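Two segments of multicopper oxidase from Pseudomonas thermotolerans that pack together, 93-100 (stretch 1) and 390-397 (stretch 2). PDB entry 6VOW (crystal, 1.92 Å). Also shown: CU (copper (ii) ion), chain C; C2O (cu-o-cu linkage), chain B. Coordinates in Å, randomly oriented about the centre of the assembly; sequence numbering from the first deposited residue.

Stretch 1 (93-100) IHWHGIRL
Stretch 2, residues 390-397: IHLHGMVF

Metal, not hydrogen bonding, joins these two stretches: no hydrogen bond crosses between them, yet one copper(II) ion is held by His-94 NE2 and His-391 NE2, each 2.0 Å from CU. The two nitrogens lie 4.0 Å apart, close to twice the bond length, so the ion sits almost on the line between His-94 NE2 and His-391 NE2.

Each stretch carries a His-X-His-Gly motif, and the second histidine of each reaches the Cu-O-Cu group. His-96 coordinates through ND1, 2.1 Å from CU2; His-393 uses NE2, 2.2 Å from CU3. Other ligands elsewhere in the structure complete both sites. The rotamers are as follows: His-94 (chi1 165°, chi2 73°) and His-391 (171°, 71°) are near copies, both t with CA-to-CB toward the partner stretch, whereas His-96 is t (-178°, chi2 119°) and His-393 is m (-73°, chi2 -143°), both leaving sideways before their ends come nearer.

The four rings pair crosswise, the first histidine of one stretch with the second of the other. His-94 and His-393 form an offset stack, centroids 4.0 Å apart and planes at 16°, with His-94 CE1 3.2 Å from His-393 CE1. His-96 and His-391 stack likewise at 3.7 Å between centroids and 20°, with His-96 NE2 3.0 Å from His-391 CE1. His-96 NE2 also lies 3.3 Å from His-391 ND1, but both are donors and each is satisfied elsewhere, so the stack brings them close without bonding them.

His-94, His-96 and His-391 sit in strands (94-96, and 390-392, which begins earlier in the chain); His-393 follows in the loop. Overlapping the end of the first strand, a type II turn runs from Trp-95 to Ile-98, closed by Ile-98 N to Trp-95 O at 3.2 Å. Gly-97 takes phi/psi 107/-16, where a CB would jam against the preceding carbonyl oxygen. Gly-394, at 84/-22, has a positive phi that likewise favours glycine.

Beyond the histidines the main chains draw together, Arg-99 CA and Gly-394 CA approaching to 4.9 Å. Arg-99, with chi1 to chi3 at m, t, m and chi4 136°, lays its aliphatic portion along stretch 2: its CB is 3.9 Å from Gly-394 O, and its CD is 4.0 Å from CG2 of Val-396, a t rotamer pointing toward stretch 1. The contact here is van der Waals packing, while NE and NH2 of Arg-99 find hydrogen-bond partners elsewhere. The interface buries 375 Å² in all, and its polar link is the shared copper, flanked by two ring stacks.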

# COMPACT_ATOMS: atom_id res chain seq x y z
N ILE A 93 14.21 -2.35 -1.01
CA ILE A 93 12.82 -2.77 -1.30
C ILE A 93 12.22 -3.05 0.01
O ILE A 93 12.73 -3.87 0.77
CB ILE A 93 12.66 -4.02 -2.21
CG1 ILE A 93 13.17 -3.65 -3.59
CG2 ILE A 93 11.17 -4.37 -2.39
CD1 ILE A 93 13.23 -4.82 -4.58
N HIS A 94 11.21 -2.26 0.32
CA HIS A 94 10.41 -2.51 1.50
C HIS A 94 9.12 -3.20 1.08
O HIS A 94 8.56 -2.84 0.07
CB HIS A 94 10.11 -1.20 2.22
CG HIS A 94 9.01 -1.31 3.22
ND1 HIS A 94 9.14 -1.96 4.43
CD2 HIS A 94 7.76 -0.81 3.20
CE1 HIS A 94 7.98 -1.93 5.08
NE2 HIS A 94 7.15 -1.21 4.36
N TRP A 95 8.67 -4.18 1.86
CA TRP A 95 7.61 -5.11 1.42
C TRP A 95 6.44 -4.76 2.29
O TRP A 95 6.30 -5.21 3.49
CB TRP A 95 8.02 -6.56 1.54
CG TRP A 95 9.25 -6.83 0.82
CD1 TRP A 95 10.51 -6.74 1.30
CD2 TRP A 95 9.37 -7.22 -0.56
NE1 TRP A 95 11.41 -7.03 0.32
CE2 TRP A 95 10.76 -7.35 -0.83
CE3 TRP A 95 8.46 -7.47 -1.59
CZ2 TRP A 95 11.25 -7.71 -2.11
CZ3 TRP A 95 8.95 -7.86 -2.87
CH2 TRP A 95 10.32 -7.95 -3.12
N HIS A 96 5.67 -3.82 1.71
CA HIS A 96 4.61 -3.06 2.43
C HIS A 96 3.53 -4.02 2.83
O HIS A 96 2.82 -4.55 1.99
CB HIS A 96 4.01 -1.91 1.55
CG HIS A 96 2.96 -1.10 2.28
ND1 HIS A 96 3.07 0.25 2.54
CD2 HIS A 96 1.78 -1.47 2.84
CE1 HIS A 96 2.00 0.68 3.17
NE2 HIS A 96 1.22 -0.36 3.39
N GLY A 97 3.41 -4.23 4.13
CA GLY A 97 2.34 -4.97 4.75
C GLY A 97 2.77 -6.37 5.26
O GLY A 97 2.06 -7.01 6.05
N ILE A 98 3.91 -6.84 4.80
CA ILE A 98 4.38 -8.15 5.16
C ILE A 98 4.97 -8.09 6.53
O ILE A 98 5.83 -7.30 6.79
CB ILE A 98 5.46 -8.71 4.18
CG1 ILE A 98 4.93 -8.76 2.72
CG2 ILE A 98 5.93 -10.11 4.67
CD1 ILE A 98 3.70 -9.52 2.62
N ARG A 99 4.52 -8.97 7.41
CA ARG A 99 5.16 -9.19 8.70
C ARG A 99 6.35 -10.15 8.45
O ARG A 99 6.21 -11.32 8.38
CB ARG A 99 4.17 -9.77 9.68
CG ARG A 99 2.87 -8.98 9.68
CD ARG A 99 1.90 -9.54 10.69
NE ARG A 99 1.34 -10.79 10.17
CZ ARG A 99 1.17 -11.91 10.85
NH1 ARG A 99 1.52 -12.00 12.14
NH2 ARG A 99 0.63 -12.96 10.24
N LEU A 100 7.51 -9.59 8.29
CA LEU A 100 8.71 -10.35 8.08
C LEU A 100 9.70 -9.91 9.14
O LEU A 100 9.42 -9.02 9.89
CB LEU A 100 9.24 -10.06 6.71
CG LEU A 100 9.07 -8.60 6.20
CD1 LEU A 100 9.78 -7.49 7.02
CD2 LEU A 100 9.63 -8.60 4.80
N ILE A 390 -1.73 6.55 7.80
CA ILE A 390 -0.72 6.30 8.76
C ILE A 390 -0.44 4.85 8.73
O ILE A 390 -1.34 4.01 8.97
CB ILE A 390 -1.16 6.64 10.15
CG1 ILE A 390 -1.47 8.17 10.26
CG2 ILE A 390 -0.08 6.16 11.15
CD1 ILE A 390 -0.30 9.09 10.33
N HIS A 391 0.83 4.56 8.57
CA HIS A 391 1.27 3.19 8.35
C HIS A 391 2.31 2.71 9.39
O HIS A 391 3.16 3.46 9.83
CB HIS A 391 1.80 3.20 6.95
CG HIS A 391 2.50 1.96 6.58
ND1 HIS A 391 1.84 0.78 6.37
CD2 HIS A 391 3.80 1.73 6.32
CE1 HIS A 391 2.71 -0.16 6.03
NE2 HIS A 391 3.90 0.40 5.99
N LEU A 392 2.22 1.46 9.81
CA LEU A 392 3.21 0.87 10.73
C LEU A 392 3.87 -0.31 10.03
O LEU A 392 3.19 -1.17 9.53
CB LEU A 392 2.48 0.36 11.92
CG LEU A 392 3.31 -0.24 13.01
CD1 LEU A 392 4.43 0.73 13.45
CD2 LEU A 392 2.35 -0.56 14.11
N HIS A 393 5.20 -0.34 10.02
CA HIS A 393 5.91 -1.47 9.57
C HIS A 393 5.85 -2.59 10.54
O HIS A 393 5.66 -2.37 11.78
CB HIS A 393 7.33 -1.13 9.57
CG HIS A 393 7.69 -0.21 8.51
ND1 HIS A 393 8.89 -0.30 7.85
CD2 HIS A 393 6.98 0.77 7.93
CE1 HIS A 393 8.91 0.59 6.89
NE2 HIS A 393 7.76 1.25 6.93
N GLY A 394 6.07 -3.79 9.99
CA GLY A 394 6.43 -4.94 10.80
C GLY A 394 5.30 -5.68 11.41
O GLY A 394 5.47 -6.81 11.78
N MET A 395 4.18 -4.98 11.53
CA MET A 395 3.08 -5.37 12.34
C MET A 395 1.79 -4.94 11.73
O MET A 395 1.71 -4.04 10.91
CB MET A 395 3.20 -4.73 13.69
CG MET A 395 3.95 -5.60 14.70
SD MET A 395 5.22 -4.79 15.68
CE MET A 395 4.40 -3.40 16.42
N VAL A 396 0.76 -5.63 12.15
CA VAL A 396 -0.57 -5.37 11.70
C VAL A 396 -1.37 -4.87 12.88
O VAL A 396 -1.29 -5.47 13.95
CB VAL A 396 -1.14 -6.67 11.14
CG1 VAL A 396 -2.61 -6.72 11.32
CG2 VAL A 396 -0.79 -6.76 9.66
N PHE A 397 -2.13 -3.80 12.72
CA PHE A 397 -2.95 -3.37 13.83
C PHE A 397 -4.40 -3.55 13.45
O PHE A 397 -4.74 -3.67 12.27
CB PHE A 397 -2.64 -1.93 14.28
CG PHE A 397 -2.68 -0.94 13.17
CD1 PHE A 397 -3.88 -0.40 12.75
CD2 PHE A 397 -1.51 -0.54 12.55
CE1 PHE A 397 -3.88 0.52 11.68
CE2 PHE A 397 -1.49 0.37 11.54
CZ PHE A 397 -2.68 0.92 11.10
CU CU C . 5.50 -0.49 5.23
CU2 C2O B . 4.73 1.37 1.97
CU3 C2O B . 7.49 2.77 5.38
O1 C2O B . 5.99 2.13 3.75